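Local coordinates for protein tryptophan decarboxylase 1 (Oryza sativa subsp. japonica, PDB 6KHO) that catalyses the pyridoxal 5'-phosphate-dependent decarboxylation of L-tryptophan to tryptamine, and of 5-hydroxy-L-tryptophan to serotonin, in rice, at residues A142-W145 and L146-L150; E310-H313 and H314-V318; T107-A110 and A111-A114; G126-W129 and Q130-P133. All coordinates share one frame; numbering follows the deposited sequence.

Contact 1: residues A142-W145 and L146-L150; sequences ALDW and LAQML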
ATOM      1  N   ALA A 142      17.166   4.104  -6.438  1.00 24.20           N
ATOM      2  CA  ALA A 142      17.199   3.986  -4.981  1.00 25.58           C
ATOM      3  C   ALA A 142      17.402   2.536  -4.554  1.00 25.11           C
ATOM      4  O   ALA A 142      18.164   2.254  -3.623  1.00 25.62           O
ATOM      5  CB  ALA A 142      15.907   4.543  -4.363  1.00 22.13           C
ATOM      6  N   LEU A 143      16.731   1.603  -5.222  1.00 24.02           N
ATOM      7  CA  LEU A 143      16.928   0.193  -4.894  1.00 25.29           C
ATOM      8  C   LEU A 143      18.372  -0.228  -5.126  1.00 25.80           C
ATOM      9  O   LEU A 143      18.959  -0.958  -4.316  1.00 25.18           O
ATOM     10  CB  LEU A 143      15.985  -0.671  -5.726  1.00 25.11           C
ATOM     11  CG  LEU A 143      14.524  -0.647  -5.284  1.00 29.49           C
ATOM     12  CD1 LEU A 143      13.626  -1.098  -6.425  1.00 26.32           C
ATOM     13  CD2 LEU A 143      14.350  -1.526  -4.029  1.00 25.85           C
ATOM     14  N   ASP A 144      18.949   0.213  -6.239  1.00 27.61           N
ATOM     15  CA  ASP A 144      20.334  -0.116  -6.554  1.00 28.03           C
ATOM     16  C   ASP A 144      21.295   0.466  -5.523  1.00 30.04           C
ATOM     17  O   ASP A 144      22.226  -0.216  -5.081  1.00 26.55           O
ATOM     18  CB  ASP A 144      20.669   0.390  -7.951  1.00 29.57           C
ATOM     19  CG  ASP A 144      21.907  -0.257  -8.507  1.00 40.90           C
ATOM     20  OD1 ASP A 144      23.019   0.262  -8.264  1.00 41.96           O
ATOM     21  OD2 ASP A 144      21.762  -1.303  -9.158  1.00 48.51           O
ATOM     22  N   TRP A 145      21.104   1.740  -5.151  1.00 25.45           N
ATOM     23  CA  TRP A 145      21.944   2.345  -4.122  1.00 25.92           C
ATOM     24  C   TRP A 145      21.868   1.562  -2.819  1.00 26.62           C
ATOM     25  O   TRP A 145      22.892   1.313  -2.177  1.00 29.21           O
ATOM     26  CB  TRP A 145      21.520   3.792  -3.857  1.00 24.89           C
ATOM     27  CG  TRP A 145      21.959   4.822  -4.850  1.00 28.77           C
ATOM     28  CD1 TRP A 145      22.450   4.624  -6.114  1.00 28.56           C
ATOM     29  CD2 TRP A 145      21.916   6.242  -4.654  1.00 26.15           C
ATOM     30  NE1 TRP A 145      22.716   5.841  -6.710  1.00 27.38           N
ATOM     31  CE2 TRP A 145      22.399   6.845  -5.830  1.00 28.27           C
ATOM     32  CE3 TRP A 145      21.519   7.057  -3.589  1.00 24.48           C
ATOM     33  CZ2 TRP A 145      22.495   8.236  -5.970  1.00 28.58           C
ATOM     34  CZ3 TRP A 145      21.617   8.430  -3.724  1.00 27.16           C
ATOM     35  CH2 TRP A 145      22.097   9.006  -4.911  1.00 27.62           C
ATOM     36  N   LEU A 146      20.652   1.220  -2.381  1.00 24.19           N
ATOM     37  CA  LEU A 146      20.500   0.460  -1.137  1.00 26.76           C
ATOM     38  C   LEU A 146      21.145  -0.922  -1.246  1.00 28.23           C
ATOM     39  O   LEU A 146      21.775  -1.406  -0.291  1.00 26.62           O
ATOM     40  CB  LEU A 146      19.015   0.326  -0.784  1.00 23.04           C
ATOM     41  CG  LEU A 146      18.691  -0.540   0.445  1.00 26.10           C
ATOM     42  CD1 LEU A 146      19.372   0.014   1.711  1.00 24.52           C
ATOM     43  CD2 LEU A 146      17.174  -0.621   0.638  1.00 27.97           C
ATOM     44  N   ALA A 147      20.991  -1.577  -2.400  1.00 27.81           N
ATOM     45  CA  ALA A 147      21.656  -2.859  -2.608  1.00 27.63           C
ATOM     46  C   ALA A 147      23.172  -2.717  -2.493  1.00 30.13           C
ATOM     47  O   ALA A 147      23.851  -3.621  -1.990  1.00 30.41           O
ATOM     48  CB  ALA A 147      21.259  -3.444  -3.966  1.00 28.18           C
ATOM     49  N   GLN A 148      23.722  -1.585  -2.944  1.00 31.35           N
ATOM     50  CA  GLN A 148      25.158  -1.348  -2.785  1.00 31.09           C
ATOM     51  C   GLN A 148      25.528  -1.172  -1.319  1.00 33.11           C
ATOM     52  O   GLN A 148      26.522  -1.740  -0.855  1.00 32.72           O
ATOM     53  CB  GLN A 148      25.600  -0.122  -3.582  1.00 30.34           C
ATOM     54  CG  GLN A 148      25.528  -0.277  -5.087  1.00 29.84           C
ATOM     55  CD  GLN A 148      25.908   0.999  -5.812  1.00 34.67           C
ATOM     56  OE1 GLN A 148      26.944   1.600  -5.529  1.00 31.79           O
ATOM     57  NE2 GLN A 148      25.062   1.428  -6.745  1.00 31.08           N
ATOM     58  N   MET A 149      24.745  -0.384  -0.572  1.00 31.86           N
ATOM     59  CA  MET A 149      25.002  -0.238   0.863  1.00 31.28           C
ATOM     60  C   MET A 149      24.960  -1.590   1.573  1.00 33.38           C
ATOM     61  O   MET A 149      25.793  -1.871   2.446  1.00 31.00           O
ATOM     62  CB  MET A 149      23.989   0.719   1.496  1.00 28.60           C
ATOM     63  CG  MET A 149      23.999   2.132   0.930  1.00 32.52           C
ATOM     64  SD  MET A 149      23.329   3.348   2.085  1.00 35.03           S
ATOM     65  CE  MET A 149      21.674   2.716   2.391  1.00 33.07           C
ATOM     66  N   LEU A 150      23.986  -2.431   1.224  1.00 29.26           N
ATOM     67  CA  LEU A 150      23.838  -3.748   1.833  1.00 31.10           C
ATOM     68  C   LEU A 150      24.851  -4.751   1.314  1.00 35.21           C
ATOM     69  O   LEU A 150      24.909  -5.875   1.829  1.00 34.90           O
ATOM     70  CB  LEU A 150      22.440  -4.309   1.568  1.00 29.95           C
ATOM     71  CG  LEU A 150      21.260  -3.581   2.203  1.00 32.61           C
ATOM     72  CD1 LEU A 150      19.948  -4.107   1.623  1.00 30.11           C
ATOM     73  CD2 LEU A 150      21.303  -3.774   3.700  1.00 33.52           C
TER
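Gln148 reaches back one turn of helix 133-149 to Asp144, a worked case of the i to i+4 spacing that sets two side chains on the same flank of an alpha-helix. The glutamine can be followed outward atom by atom. Its CB rests against the backbone of the previous turn, with Trp145 O 3.4 Å from Gln148 CB. The next carbon stands beside the backbone N and anti to the carbonyl carbon (chi1 -68°), which turns it back along the helix until Gln148 CG lies 3.3 Å from Asp144 O. Beyond CG the chain is extended, and it carries Gln148 CD to 3.9 Å from Asp144 OD1. At the tip, Gln148 NE2 donates to Asp144 OD1 over 2.8 Å; the oxygen lies close to the amide plane, although the carboxylate and amide planes are 76° apart. Gln148 NE2 also passes Trp145 CD1 at 4.2 Å. Underneath run the regular backbone bonds of the helix, such as Met149 N to Trp145 O at 3.0 Å. Leu143 and Leu146 pack on strand 339-343, whereas Trp145 NE1 and Gln148 NE2 bond to Arg67 O and Ala68 O of the second subunit. With two acceptors, Asp144 OD1 and Ala68 O of that subunit, gripping one NE2, the amide is probably fixed in rotation, because a flip would turn OE1 towards two oxygens.

Contact 2: residues E310-H313 and H314-V318; sequences EFRH and HLDGV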
ATOM      1  N   GLU A 310      30.241  -4.966  10.242  1.00 40.07           N
ATOM      2  CA  GLU A 310      30.215  -5.887  11.371  1.00 42.42           C
ATOM      3  C   GLU A 310      28.898  -6.647  11.498  1.00 43.23           C
ATOM      4  O   GLU A 310      28.825  -7.590  12.291  1.00 42.59           O
ATOM      5  CB  GLU A 310      30.507  -5.126  12.665  1.00 42.01           C
ATOM      6  CG  GLU A 310      29.388  -4.205  13.101  1.00 42.85           C
ATOM      7  CD  GLU A 310      29.600  -2.759  12.670  1.00 43.47           C
ATOM      8  OE1 GLU A 310      29.073  -1.861  13.368  1.00 44.23           O
ATOM      9  OE2 GLU A 310      30.282  -2.520  11.643  1.00 39.90           O
ATOM     10  N   PHE A 311      27.855  -6.263  10.756  1.00 39.01           N
ATOM     11  CA  PHE A 311      26.595  -6.994  10.761  1.00 39.44           C
ATOM     12  C   PHE A 311      26.339  -7.750   9.468  1.00 37.32           C
ATOM     13  O   PHE A 311      25.446  -8.605   9.436  1.00 36.47           O
ATOM     14  CB  PHE A 311      25.414  -6.042  11.023  1.00 40.69           C
ATOM     15  CG  PHE A 311      25.470  -5.371  12.365  1.00 41.08           C
ATOM     16  CD1 PHE A 311      25.168  -6.081  13.516  1.00 40.83           C
ATOM     17  CD2 PHE A 311      25.827  -4.034  12.477  1.00 40.58           C
ATOM     18  CE1 PHE A 311      25.224  -5.473  14.753  1.00 42.25           C
ATOM     19  CE2 PHE A 311      25.892  -3.424  13.712  1.00 43.23           C
ATOM     20  CZ  PHE A 311      25.589  -4.141  14.852  1.00 39.27           C
ATOM     21  N   ARG A 312      27.098  -7.464   8.407  1.00 36.92           N
ATOM     22  CA  ARG A 312      26.812  -8.046   7.103  1.00 36.95           C
ATOM     23  C   ARG A 312      26.977  -9.567   7.093  1.00 39.42           C
ATOM     24  O   ARG A 312      26.451 -10.231   6.190  1.00 38.38           O
ATOM     25  CB  ARG A 312      27.707  -7.362   6.057  1.00 39.51           C
ATOM     26  CG  ARG A 312      27.516  -7.790   4.604  1.00 37.16           C
ATOM     27  CD  ARG A 312      26.053  -7.908   4.181  1.00 35.03           C
ATOM     28  NE  ARG A 312      25.979  -8.378   2.800  1.00 33.55           N
ATOM     29  CZ  ARG A 312      26.204  -9.636   2.420  1.00 37.73           C
ATOM     30  NH1 ARG A 312      26.501 -10.570   3.324  1.00 36.98           N
ATOM     31  NH2 ARG A 312      26.137  -9.962   1.136  1.00 36.73           N
ATOM     32  N   HIS A 313      27.644 -10.146   8.102  1.00 37.66           N
ATOM     33  CA  HIS A 313      27.780 -11.601   8.144  1.00 39.20           C
ATOM     34  C   HIS A 313      26.449 -12.310   8.364  1.00 40.71           C
ATOM     35  O   HIS A 313      26.322 -13.485   7.999  1.00 39.33           O
ATOM     36  CB  HIS A 313      28.770 -12.025   9.233  1.00 39.99           C
ATOM     37  CG  HIS A 313      28.312 -11.713  10.622  1.00 40.48           C
ATOM     38  ND1 HIS A 313      27.599 -12.611  11.390  1.00 40.85           N
ATOM     39  CD2 HIS A 313      28.463 -10.602  11.383  1.00 39.29           C
ATOM     40  CE1 HIS A 313      27.329 -12.065  12.562  1.00 38.21           C
ATOM     41  NE2 HIS A 313      27.840 -10.847  12.584  1.00 40.61           N
ATOM     42  N   HIS A 314      25.455 -11.627   8.946  1.00 36.55           N
ATOM     43  CA  HIS A 314      24.139 -12.237   9.111  1.00 37.26           C
ATOM     44  C   HIS A 314      23.466 -12.537   7.782  1.00 36.50           C
ATOM     45  O   HIS A 314      22.469 -13.269   7.762  1.00 33.76           O
ATOM     46  CB  HIS A 314      23.226 -11.332   9.947  1.00 35.79           C
ATOM     47  CG  HIS A 314      23.654 -11.201  11.374  1.00 39.02           C
ATOM     48  ND1 HIS A 314      23.675 -12.269  12.246  1.00 37.71           N
ATOM     49  CD2 HIS A 314      24.087 -10.130  12.081  1.00 39.76           C
ATOM     50  CE1 HIS A 314      24.091 -11.859  13.430  1.00 40.47           C
ATOM     51  NE2 HIS A 314      24.348 -10.564  13.358  1.00 40.59           N
ATOM     52  N   LEU A 315      23.963 -11.977   6.682  1.00 34.61           N
ATOM     53  CA  LEU A 315      23.387 -12.223   5.367  1.00 36.16           C
ATOM     54  C   LEU A 315      24.243 -13.155   4.520  1.00 38.92           C
ATOM     55  O   LEU A 315      23.940 -13.354   3.339  1.00 39.80           O
ATOM     56  CB  LEU A 315      23.163 -10.900   4.629  1.00 35.32           C
ATOM     57  CG  LEU A 315      22.006 -10.042   5.142  1.00 35.53           C
ATOM     58  CD1 LEU A 315      21.811  -8.823   4.229  1.00 31.71           C
ATOM     59  CD2 LEU A 315      20.737 -10.880   5.224  1.00 34.38           C
ATOM     60  N   ASP A 316      25.308 -13.728   5.081  1.00 40.35           N
ATOM     61  CA  ASP A 316      26.101 -14.679   4.310  1.00 40.79           C
ATOM     62  C   ASP A 316      25.220 -15.830   3.831  1.00 38.72           C
ATOM     63  O   ASP A 316      24.408 -16.371   4.587  1.00 39.55           O
ATOM     64  CB  ASP A 316      27.275 -15.190   5.144  1.00 43.02           C
ATOM     65  CG  ASP A 316      28.340 -14.116   5.356  1.00 47.61           C
ATOM     66  OD1 ASP A 316      28.155 -12.983   4.849  1.00 47.07           O
ATOM     67  OD2 ASP A 316      29.353 -14.396   6.026  1.00 48.89           O
ATOM     68  N   GLY A 317      25.346 -16.167   2.554  1.00 37.31           N
ATOM     69  CA  GLY A 317      24.484 -17.142   1.929  1.00 35.77           C
ATOM     70  C   GLY A 317      23.354 -16.547   1.118  1.00 36.83           C
ATOM     71  O   GLY A 317      22.688 -17.289   0.379  1.00 33.85           O
ATOM     72  N   VAL A 318      23.113 -15.231   1.240  1.00 34.79           N
ATOM     73  CA  VAL A 318      22.028 -14.597   0.497  1.00 33.21           C
ATOM     74  C   VAL A 318      22.233 -14.768  -1.002  1.00 33.18           C
ATOM     75  O   VAL A 318      21.262 -14.811  -1.768  1.00 33.89           O
ATOM     76  CB  VAL A 318      21.901 -13.106   0.891  1.00 34.81           C
ATOM     77  CG1 VAL A 318      23.110 -12.315   0.413  1.00 36.05           C
ATOM     78  CG2 VAL A 318      20.628 -12.517   0.320  1.00 33.99           C
TER
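The imidazoles of His313 and His314 run alongside each other with their tips in one direction on a short 3-10 turn, which runs directly into a type II beta turn from Leu315 to Val318. Their centroids are 4.0 Å apart and their planes 38° from parallel, with His313 CE1 over one face of the His314 ring and 3.4 Å from His314 NE2. Opposite choices of first torsion make this possible: His313 CG sits between its backbone N and carbonyl carbon (chi1 66°), while His314 CG is anti to its own carbonyl carbon. His314 CD2 also comes to the edge of the Phe311 ring, and the His314 ring meets that of Phe433. Replacing His314 by an alanine would probably leave the His313 ring without its neighbour and open a gap beside Phe433. Three i to i+3 backbone bonds hold the turn, among them Asp316 N to His313 O at 3.1 Å. Arg312 crosses Leu315 at about a right angle, one guanidinium face over Leu315 CB. Arg312 NE donates to Leu150 O and NH2 to Asn151 O. A longer salt bridge comes in at the guanidinium edge, where Arg312 NH1 and Asp316 OD1 are 3.3 Å apart.

Contact 3: residues T107-A110 and A111-A114; sequences TNSA and AAIA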
ATOM      1  N   THR A 107      11.627   4.588  12.637  1.00 30.03           N
ATOM      2  CA  THR A 107      12.594   5.676  12.590  1.00 29.74           C
ATOM      3  C   THR A 107      12.297   6.581  11.398  1.00 29.60           C
ATOM      4  O   THR A 107      11.757   6.145  10.378  1.00 32.33           O
ATOM      5  CB  THR A 107      14.040   5.150  12.542  1.00 32.40           C
ATOM      6  OG1 THR A 107      14.310   4.446  11.311  1.00 30.33           O
ATOM      7  CG2 THR A 107      14.309   4.213  13.729  1.00 31.58           C
ATOM      8  N   ASN A 108      12.601   7.866  11.556  1.00 29.11           N
ATOM      9  CA  ASN A 108      12.147   8.875  10.611  1.00 29.15           C
ATOM     10  C   ASN A 108      13.232   9.934  10.447  1.00 30.16           C
ATOM     11  O   ASN A 108      14.216   9.973  11.196  1.00 28.81           O
ATOM     12  CB  ASN A 108      10.817   9.494  11.090  1.00 28.70           C
ATOM     13  CG  ASN A 108       9.900   9.890   9.948  1.00 30.94           C
ATOM     14  OD1 ASN A 108      10.289   9.871   8.776  1.00 27.94           O
ATOM     15  ND2 ASN A 108       8.664  10.260  10.291  1.00 29.39           N
ATOM     16  N   SER A 109      13.042  10.814   9.462  1.00 29.69           N
ATOM     17  CA  SER A 109      14.013  11.868   9.207  1.00 29.66           C
ATOM     18  C   SER A 109      13.346  12.992   8.431  1.00 27.20           C
ATOM     19  O   SER A 109      12.361  12.776   7.714  1.00 25.93           O
ATOM     20  CB  SER A 109      15.233  11.345   8.435  1.00 29.06           C
ATOM     21  OG  SER A 109      14.880  10.925   7.116  1.00 27.38           O
ATOM     22  N   ALA A 110      13.904  14.196   8.576  1.00 25.12           N
ATOM     23  CA  ALA A 110      13.361  15.350   7.858  1.00 25.73           C
ATOM     24  C   ALA A 110      13.407  15.138   6.349  1.00 25.36           C
ATOM     25  O   ALA A 110      12.468  15.513   5.636  1.00 25.94           O
ATOM     26  CB  ALA A 110      14.121  16.616   8.250  1.00 25.28           C
ATOM     27  N   ALA A 111      14.478  14.512   5.845  1.00 26.75           N
ATOM     28  CA  ALA A 111      14.580  14.266   4.408  1.00 28.45           C
ATOM     29  C   ALA A 111      13.468  13.343   3.918  1.00 26.61           C
ATOM     30  O   ALA A 111      12.909  13.557   2.834  1.00 26.32           O
ATOM     31  CB  ALA A 111      15.946  13.673   4.059  1.00 26.41           C
ATOM     32  N   ALA A 112      13.134  12.314   4.698  1.00 23.91           N
ATOM     33  CA  ALA A 112      12.116  11.363   4.263  1.00 26.08           C
ATOM     34  C   ALA A 112      10.729  11.985   4.284  1.00 25.41           C
ATOM     35  O   ALA A 112       9.935  11.768   3.362  1.00 25.38           O
ATOM     36  CB  ALA A 112      12.141  10.108   5.139  1.00 25.51           C
ATOM     37  N   ILE A 113      10.421  12.752   5.332  1.00 25.21           N
ATOM     38  CA  ILE A 113       9.139  13.452   5.395  1.00 27.30           C
ATOM     39  C   ILE A 113       9.026  14.457   4.253  1.00 25.60           C
ATOM     40  O   ILE A 113       7.978  14.563   3.606  1.00 24.86           O
ATOM     41  CB  ILE A 113       8.966  14.136   6.762  1.00 27.55           C
ATOM     42  CG1 ILE A 113       8.937  13.086   7.878  1.00 26.72           C
ATOM     43  CG2 ILE A 113       7.686  14.943   6.775  1.00 26.50           C
ATOM     44  CD1 ILE A 113       9.243  13.672   9.268  1.00 27.13           C
ATOM     45  N   ALA A 114      10.107  15.198   3.983  1.00 23.83           N
ATOM     46  CA  ALA A 114      10.130  16.128   2.857  1.00 24.89           C
ATOM     47  C   ALA A 114       9.866  15.408   1.544  1.00 26.06           C
ATOM     48  O   ALA A 114       9.040  15.849   0.731  1.00 26.20           O
ATOM     49  CB  ALA A 114      11.482  16.853   2.803  1.00 26.15           C
TER
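Ser109 caps the start of helix 110-122, and the first turn that follows is the tight part of the contact. Ser109 O takes Ile113 N over 3.1 Å in a nearly straight bond (172°), and Ile113 CG1 packs 3.4 Å from Ser109 O. The capping bond is longer, Ala112 N donating to Ser109 OG over 3.3 Å. That OG lies between the backbone N and the carbonyl carbon (chi1 66°), which turns it back over the first helical turn and to 3.5 Å from Ala112 CB. The same hydroxyl bonds to Met333 O, so the N-cap is itself held by a second shell. A looser meeting follows where Asn108 and Ile113 cross at about a right angle: Ile113 CD1 is 3.6 Å from Asn108 ND2, a purely van der Waals touch. The amide has its main partner elsewhere, ND2 giving to Ser120 O of the second subunit, while Asn108 OD1 accepts a weak bond from Ser109 N. This looser side is no solvent face, since every touching residue is buried. Around the cap, Ala111 N donates to the OH of Tyr396 of helix 386-420, and Val392 of that helix covers Ser109 and Ala112; Ile113 and Ala114 pack on Leu117 and Phe77 of the second subunit.

Contact 4: residues G126-W129 and Q130-P133; sequences GFTW and QASP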
ATOM      1  N   GLY A 126       2.445   5.598 -10.809  1.00 27.93           N
ATOM      2  CA  GLY A 126       3.476   5.008 -11.644  1.00 27.17           C
ATOM      3  C   GLY A 126       3.307   3.552 -12.035  1.00 26.55           C
ATOM      4  O   GLY A 126       4.259   2.783 -11.914  1.00 26.14           O
ATOM      5  N   PHE A 127       2.125   3.168 -12.534  1.00 26.89           N
ATOM      6  CA  PHE A 127       1.900   1.773 -12.905  1.00 26.26           C
ATOM      7  C   PHE A 127       2.816   1.342 -14.052  1.00 25.85           C
ATOM      8  O   PHE A 127       3.258   0.189 -14.101  1.00 26.86           O
ATOM      9  CB  PHE A 127       0.433   1.527 -13.272  1.00 24.56           C
ATOM     10  CG  PHE A 127      -0.303   2.710 -13.872  1.00 27.23           C
ATOM     11  CD1 PHE A 127      -0.044   3.147 -15.165  1.00 28.33           C
ATOM     12  CD2 PHE A 127      -1.335   3.315 -13.170  1.00 29.15           C
ATOM     13  CE1 PHE A 127      -0.769   4.216 -15.718  1.00 28.20           C
ATOM     14  CE2 PHE A 127      -2.060   4.376 -13.708  1.00 30.00           C
ATOM     15  CZ  PHE A 127      -1.781   4.833 -14.982  1.00 28.35           C
ATOM     16  N   THR A 128       3.102   2.248 -14.987  1.00 25.40           N
ATOM     17  CA  THR A 128       4.058   2.005 -16.056  1.00 25.38           C
ATOM     18  C   THR A 128       5.145   3.071 -16.013  1.00 25.31           C
ATOM     19  O   THR A 128       4.963   4.162 -15.443  1.00 22.21           O
ATOM     20  CB  THR A 128       3.399   2.019 -17.452  1.00 25.11           C
ATOM     21  OG1 THR A 128       2.814   3.302 -17.700  1.00 23.74           O
ATOM     22  CG2 THR A 128       2.325   0.913 -17.591  1.00 23.44           C
ATOM     23  N   TRP A 129       6.283   2.725 -16.627  1.00 23.98           N
ATOM     24  CA  TRP A 129       7.359   3.692 -16.844  1.00 23.91           C
ATOM     25  C   TRP A 129       6.836   4.944 -17.546  1.00 23.97           C
ATOM     26  O   TRP A 129       7.090   6.067 -17.107  1.00 23.88           O
ATOM     27  CB  TRP A 129       8.485   3.024 -17.650  1.00 23.24           C
ATOM     28  CG  TRP A 129       9.629   3.957 -18.020  1.00 24.77           C
ATOM     29  CD1 TRP A 129      10.773   4.172 -17.307  1.00 27.23           C
ATOM     30  CD2 TRP A 129       9.720   4.795 -19.183  1.00 23.77           C
ATOM     31  NE1 TRP A 129      11.565   5.112 -17.946  1.00 26.27           N
ATOM     32  CE2 TRP A 129      10.948   5.491 -19.106  1.00 23.75           C
ATOM     33  CE3 TRP A 129       8.895   5.000 -20.294  1.00 22.30           C
ATOM     34  CZ2 TRP A 129      11.365   6.400 -20.091  1.00 25.30           C
ATOM     35  CZ3 TRP A 129       9.304   5.926 -21.272  1.00 26.42           C
ATOM     36  CH2 TRP A 129      10.527   6.609 -21.155  1.00 26.88           C
ATOM     37  N   GLN A 130       6.058   4.766 -18.615  1.00 24.17           N
ATOM     38  CA  GLN A 130       5.574   5.908 -19.380  1.00 27.47           C
ATOM     39  C   GLN A 130       4.658   6.801 -18.550  1.00 27.41           C
ATOM     40  O   GLN A 130       4.663   8.031 -18.732  1.00 25.57           O
ATOM     41  CB  GLN A 130       4.837   5.430 -20.635  1.00 26.25           C
ATOM     42  CG  GLN A 130       4.391   6.575 -21.543  1.00 29.30           C
ATOM     43  CD  GLN A 130       5.551   7.436 -21.995  1.00 33.65           C
ATOM     44  OE1 GLN A 130       5.906   8.439 -21.349  1.00 33.24           O
ATOM     45  NE2 GLN A 130       6.153   7.055 -23.111  1.00 26.06           N
ATOM     46  N   ALA A 131       3.877   6.195 -17.638  1.00 26.55           N
ATOM     47  CA  ALA A 131       2.993   6.917 -16.720  1.00 31.21           C
ATOM     48  C   ALA A 131       3.707   7.963 -15.892  1.00 35.73           C
ATOM     49  O   ALA A 131       3.036   8.862 -15.366  1.00 36.89           O
ATOM     50  CB  ALA A 131       2.319   5.962 -15.732  1.00 31.17           C
ATOM     51  N   SER A 132       5.058   7.844 -15.733  1.00 33.20           N
ATOM     52  CA  SER A 132       5.968   8.857 -15.193  1.00 25.73           C
ATOM     53  C   SER A 132       7.397   8.319 -15.121  1.00 26.88           C
ATOM     54  O   SER A 132       7.772   7.684 -14.122  1.00 25.62           O
ATOM     55  CB  SER A 132       5.528   9.313 -13.797  1.00 28.71           C
ATOM     56  OG  SER A 132       6.250  10.469 -13.434  1.00 31.24           O
ATOM     57  N   PRO A 133       8.219   8.556 -16.153  1.00 24.76           N
ATOM     58  CA  PRO A 133       9.551   7.929 -16.191  1.00 23.88           C
ATOM     59  C   PRO A 133      10.397   8.141 -14.945  1.00 24.32           C
ATOM     60  O   PRO A 133      10.971   7.175 -14.434  1.00 22.78           O
ATOM     61  CB  PRO A 133      10.173   8.569 -17.441  1.00 25.34           C
ATOM     62  CG  PRO A 133       9.007   8.692 -18.375  1.00 25.01           C
ATOM     63  CD  PRO A 133       7.858   9.151 -17.458  1.00 24.28           C
TER
HETATM   64  O   HOH W   1       6.451   5.431 -13.514  1.00 25.39           O
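Pro133 lies over one face of the Trp129 indole, a CH-pi contact in which Pro133 CG is 3.7 Å from the centroid of the Trp129 six-membered ring and 10° off its normal. The ring gets there because Trp129 CG is anti to the backbone N (chi1 176°) and a type I beta turn, closed by Ser132 N to Trp129 O at 3.0 Å, folds the chain back. Gln130 crosses the indole, its NE2 3.8 Å from Trp129 CZ3, amide and ring planes 64° apart. Ala131 turns its CB to Phe127 and Thr128, with Ala131 CB 3.5 Å from Phe127 CE1, and Ala131 N donates to Thr128 OG1 over 3.1 Å. A water donates to Thr128 O and Ser132 O, bridging the carbonyl before the turn to that of its last residue. An alanine in place of Trp129 would strip the face from under Pro133 and is likely to leave Glu137, acceptor for the indole NE1, without that donor. The turn lies in the loop between helices 110-122 and 133-149, Ser132 being N-cap of the latter, against the second subunit, whose Thr93 and Trp95 bond to Ser132 OG and Ala131 O, and whose Phe103 meets the Phe127 ring edge-to-face.

Overall arrangement
Contacts 4 and 1 lie at the start and the far end of helix 133-149, their centres 21 Å apart. Contact 1 touches contact 2 directly: the Leu150 O to Arg312 NE bond joins the chain leaving that helix to the loop before strand 323-326. Contact 3, at the start of the preceding helix, is about 18 Å from contact 1 between centres. Contacts 1, 3 and 4 all touch the second subunit; contact 2 does not. Side chains of contacts 1 and 3 stand about 11 Å from that of Lys330, and one of contact 2 about 11 Å from a bound cofactor, second shell at best. Contact 4 adjoins Val380 and Gly381, which belong to a separate cofactor pocket, consistent with a site shared across the dimer.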